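Local coordinates for proteasome assembly chaperone family protein (Thermoplasma acidophilum, PDB 3GAA) that is of unknown function but, as a PAC2-family protein, may act as a proteasome assembly chaperone, at residues Q55-I60 with M111-Q116. Sequence-based numbering, arbitrary orientation.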
ATOM      1  N   GLN A  55     -11.624  11.263 -32.355  1.00 36.74           N
ATOM      2  CA  GLN A  55     -11.693  10.592 -31.061  1.00 36.73           C
ATOM      3  C   GLN A  55     -10.394  10.759 -30.256  1.00 36.24           C
ATOM      4  O   GLN A  55      -9.337  10.731 -30.801  1.00 37.17           O
ATOM      5  CB  GLN A  55     -12.065   9.129 -31.231  1.00 37.05           C
ATOM      6  CG  GLN A  55     -12.905   8.686 -30.048  1.00 38.91           C
ATOM      7  CD  GLN A  55     -13.090   7.202 -29.922  1.00 41.32           C
ATOM      8  OE1 GLN A  55     -13.286   6.485 -30.905  1.00 43.48           O
ATOM      9  NE2 GLN A  55     -13.085   6.736 -28.683  1.00 44.08           N
ATOM     10  N   VAL A  56     -10.491  10.911 -28.959  1.00 35.59           N
ATOM     11  CA  VAL A  56      -9.379  11.279 -28.146  1.00 35.04           C
ATOM     12  C   VAL A  56      -9.280  10.455 -26.853  1.00 35.62           C
ATOM     13  O   VAL A  56      -8.233  10.337 -26.265  1.00 35.55           O
ATOM     14  CB  VAL A  56      -9.590  12.752 -27.823  1.00 35.28           C
ATOM     15  CG1 VAL A  56      -9.620  13.024 -26.328  1.00 33.67           C
ATOM     16  CG2 VAL A  56      -8.608  13.583 -28.547  1.00 33.58           C
ATOM     17  N   ALA A  57     -10.379   9.893 -26.390  1.00 36.39           N
ATOM     18  CA  ALA A  57     -10.404   9.197 -25.102  1.00 36.66           C
ATOM     19  C   ALA A  57     -11.671   8.345 -24.983  1.00 37.09           C
ATOM     20  O   ALA A  57     -12.673   8.603 -25.640  1.00 36.97           O
ATOM     21  CB  ALA A  57     -10.332  10.209 -23.965  1.00 36.20           C
ATOM     22  N   HIS A  58     -11.604   7.293 -24.182  1.00 38.18           N
ATOM     23  CA  HIS A  58     -12.814   6.560 -23.763  1.00 38.75           C
ATOM     24  C   HIS A  58     -12.855   6.679 -22.262  1.00 39.19           C
ATOM     25  O   HIS A  58     -11.807   6.792 -21.656  1.00 37.20           O
ATOM     26  CB  HIS A  58     -12.733   5.074 -24.076  1.00 38.57           C
ATOM     27  CG  HIS A  58     -12.723   4.742 -25.524  1.00 38.98           C
ATOM     28  ND1 HIS A  58     -13.870   4.419 -26.218  1.00 39.03           N
ATOM     29  CD2 HIS A  58     -11.704   4.626 -26.406  1.00 40.89           C
ATOM     30  CE1 HIS A  58     -13.565   4.154 -27.475  1.00 37.95           C
ATOM     31  NE2 HIS A  58     -12.255   4.261 -27.615  1.00 40.27           N
ATOM     32  N   LEU A  59     -14.059   6.630 -21.689  1.00 40.87           N
ATOM     33  CA  LEU A  59     -14.255   6.539 -20.251  1.00 42.41           C
ATOM     34  C   LEU A  59     -14.654   5.093 -19.954  1.00 43.71           C
ATOM     35  O   LEU A  59     -15.714   4.608 -20.340  1.00 43.73           O
ATOM     36  CB  LEU A  59     -15.281   7.555 -19.768  1.00 42.55           C
ATOM     37  CG  LEU A  59     -15.365   7.814 -18.261  1.00 44.11           C
ATOM     38  CD1 LEU A  59     -15.924   9.194 -17.968  1.00 46.87           C
ATOM     39  CD2 LEU A  59     -16.251   6.813 -17.555  1.00 46.38           C
ATOM     40  N   ILE A  60     -13.735   4.414 -19.293  1.00 45.92           N
ATOM     41  CA  ILE A  60     -13.806   2.995 -18.917  1.00 47.39           C
ATOM     42  C   ILE A  60     -14.354   2.928 -17.507  1.00 47.71           C
ATOM     43  O   ILE A  60     -13.913   3.711 -16.638  1.00 46.78           O
ATOM     44  CB  ILE A  60     -12.346   2.445 -18.801  1.00 48.05           C
ATOM     45  CG1 ILE A  60     -11.812   1.984 -20.114  1.00 49.89           C
ATOM     46  CG2 ILE A  60     -12.153   1.279 -17.822  1.00 47.29           C
ATOM     47  CD1 ILE A  60     -10.397   1.436 -19.807  1.00 51.58           C
ATOM     48  N   MET A 111     -14.798  14.315 -14.469  1.00 38.03           N
ATOM     49  CA  MET A 111     -14.316  15.615 -14.065  1.00 38.23           C
ATOM     50  C   MET A 111     -12.869  15.630 -13.660  1.00 39.28           C
ATOM     51  O   MET A 111     -12.265  16.685 -13.730  1.00 39.30           O
ATOM     52  CB  MET A 111     -15.221  16.264 -13.031  1.00 38.12           C
ATOM     53  CG  MET A 111     -16.536  16.802 -13.687  1.00 37.14           C
ATOM     54  SD  MET A 111     -16.165  18.009 -14.994  1.00 34.37           S
ATOM     55  CE  MET A 111     -15.190  19.206 -13.977  1.00 31.86           C
ATOM     56  N   ASN A 112     -12.296  14.482 -13.283  1.00 40.52           N
ATOM     57  CA  ASN A 112     -10.844  14.385 -13.063  1.00 42.07           C
ATOM     58  C   ASN A 112     -10.073  14.547 -14.359  1.00 41.90           C
ATOM     59  O   ASN A 112      -9.089  15.244 -14.418  1.00 42.55           O
ATOM     60  CB  ASN A 112     -10.433  13.047 -12.421  1.00 42.72           C
ATOM     61  CG  ASN A 112     -10.572  13.044 -10.906  1.00 46.22           C
ATOM     62  OD1 ASN A 112     -11.084  12.091 -10.314  1.00 50.22           O
ATOM     63  ND2 ASN A 112     -10.109  14.113 -10.262  1.00 53.04           N
ATOM     64  N   TRP A 113     -10.517  13.904 -15.409  1.00 42.03           N
ATOM     65  CA  TRP A 113      -9.797  13.996 -16.662  1.00 42.60           C
ATOM     66  C   TRP A 113      -9.939  15.386 -17.241  1.00 42.36           C
ATOM     67  O   TRP A 113      -9.007  15.920 -17.771  1.00 41.82           O
ATOM     68  CB  TRP A 113     -10.382  12.975 -17.620  1.00 43.43           C
ATOM     69  CG  TRP A 113      -9.726  12.868 -18.908  1.00 44.67           C
ATOM     70  CD1 TRP A 113      -8.792  11.998 -19.225  1.00 45.16           C
ATOM     71  CD2 TRP A 113     -10.019  13.625 -20.102  1.00 47.68           C
ATOM     72  NE1 TRP A 113      -8.435  12.151 -20.546  1.00 48.28           N
ATOM     73  CE2 TRP A 113      -9.159  13.164 -21.101  1.00 46.36           C
ATOM     74  CE3 TRP A 113     -10.918  14.654 -20.409  1.00 49.66           C
ATOM     75  CZ2 TRP A 113      -9.150  13.678 -22.394  1.00 45.27           C
ATOM     76  CZ3 TRP A 113     -10.911  15.174 -21.716  1.00 50.13           C
ATOM     77  CH2 TRP A 113     -10.019  14.676 -22.685  1.00 46.92           C
ATOM     78  N   ILE A 114     -11.138  15.942 -17.144  1.00 42.41           N
ATOM     79  CA  ILE A 114     -11.418  17.221 -17.711  1.00 42.52           C
ATOM     80  C   ILE A 114     -10.678  18.276 -16.936  1.00 43.51           C
ATOM     81  O   ILE A 114     -10.176  19.191 -17.518  1.00 44.27           O
ATOM     82  CB  ILE A 114     -12.933  17.500 -17.730  1.00 42.19           C
ATOM     83  CG1 ILE A 114     -13.576  16.678 -18.822  1.00 42.30           C
ATOM     84  CG2 ILE A 114     -13.237  18.917 -18.081  1.00 40.17           C
ATOM     85  CD1 ILE A 114     -15.064  16.782 -18.808  1.00 42.27           C
ATOM     86  N   ASP A 115     -10.612  18.171 -15.624  1.00 44.99           N
ATOM     87  CA  ASP A 115      -9.885  19.164 -14.817  1.00 46.19           C
ATOM     88  C   ASP A 115      -8.416  19.140 -15.264  1.00 47.16           C
ATOM     89  O   ASP A 115      -7.795  20.176 -15.417  1.00 47.00           O
ATOM     90  CB  ASP A 115     -10.019  18.865 -13.297  1.00 46.61           C
ATOM     91  CG  ASP A 115      -9.845  20.117 -12.400  1.00 47.48           C
ATOM     92  OD1 ASP A 115      -9.285  21.114 -12.939  1.00 46.67           O
ATOM     93  OD2 ASP A 115     -10.257  20.081 -11.162  1.00 45.18           O
ATOM     94  N   GLN A 116      -7.878  17.948 -15.519  1.00 48.60           N
ATOM     95  CA  GLN A 116      -6.439  17.804 -15.846  1.00 49.44           C
ATOM     96  C   GLN A 116      -6.084  18.185 -17.266  1.00 48.09           C
ATOM     97  O   GLN A 116      -4.977  18.579 -17.501  1.00 49.48           O
ATOM     98  CB  GLN A 116      -5.937  16.375 -15.560  1.00 50.63           C
ATOM     99  CG  GLN A 116      -4.849  16.298 -14.465  1.00 54.72           C
ATOM    100  CD  GLN A 116      -5.369  16.594 -13.045  1.00 60.00           C
ATOM    101  OE1 GLN A 116      -4.928  15.994 -12.057  1.00 63.31           O
ATOM    102  NE2 GLN A 116      -6.307  17.525 -12.946  1.00 64.47           N
TER
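Val56 and Ala57, consecutive on strand 54-60, outermost of the sheet within its own chain, meet a single side chain of helix 103-117, the indole of Trp113. Val56 comes first: its CG1 branch lies 4.0 Å from Trp113 CZ2 and equally near CH2, so one methyl sits beyond the CZ2-CH2 end of the six-membered ring, raised from its plane. Val56 and the indole approach each other at a slant. At Ala57 the only side-chain carbon, CB, is 4.0 Å from the same Trp113 CZ2. That two neighbours in a strand both point toward the helix, where regular alternation would send them to opposite sides, is explained by a classic beta bulge: Val56 and Ala57 both face Ile81 on strand 79-83, and the backbone of Val56 is bent out of extended form (psi -24°). Further along, from Ala57 to Ile60, the strand pairs in an antiparallel ladder with a strand of a second subunit, which continues the sheet from one subunit into the next.

On the helix side, the chi1 of Trp113, -176°, places CG trans to the main-chain nitrogen and swings the indole out from the helix so that its six-membered ring arrives at the two aliphatic side chains. In the plane of the indole, at its edge, lies Ile114 CG1, and Val7 of the second subunit packs on Trp113 as well as on Ala57.

Burial between the segments is small, 90 Å², and the close approaches are carbon to carbon. Helix and strand are therefore joined here by van der Waals and hydrophobic contact through one indole, at a place where the bulge presents two successive residues and the neighbouring subunit adds to the same apolar cluster.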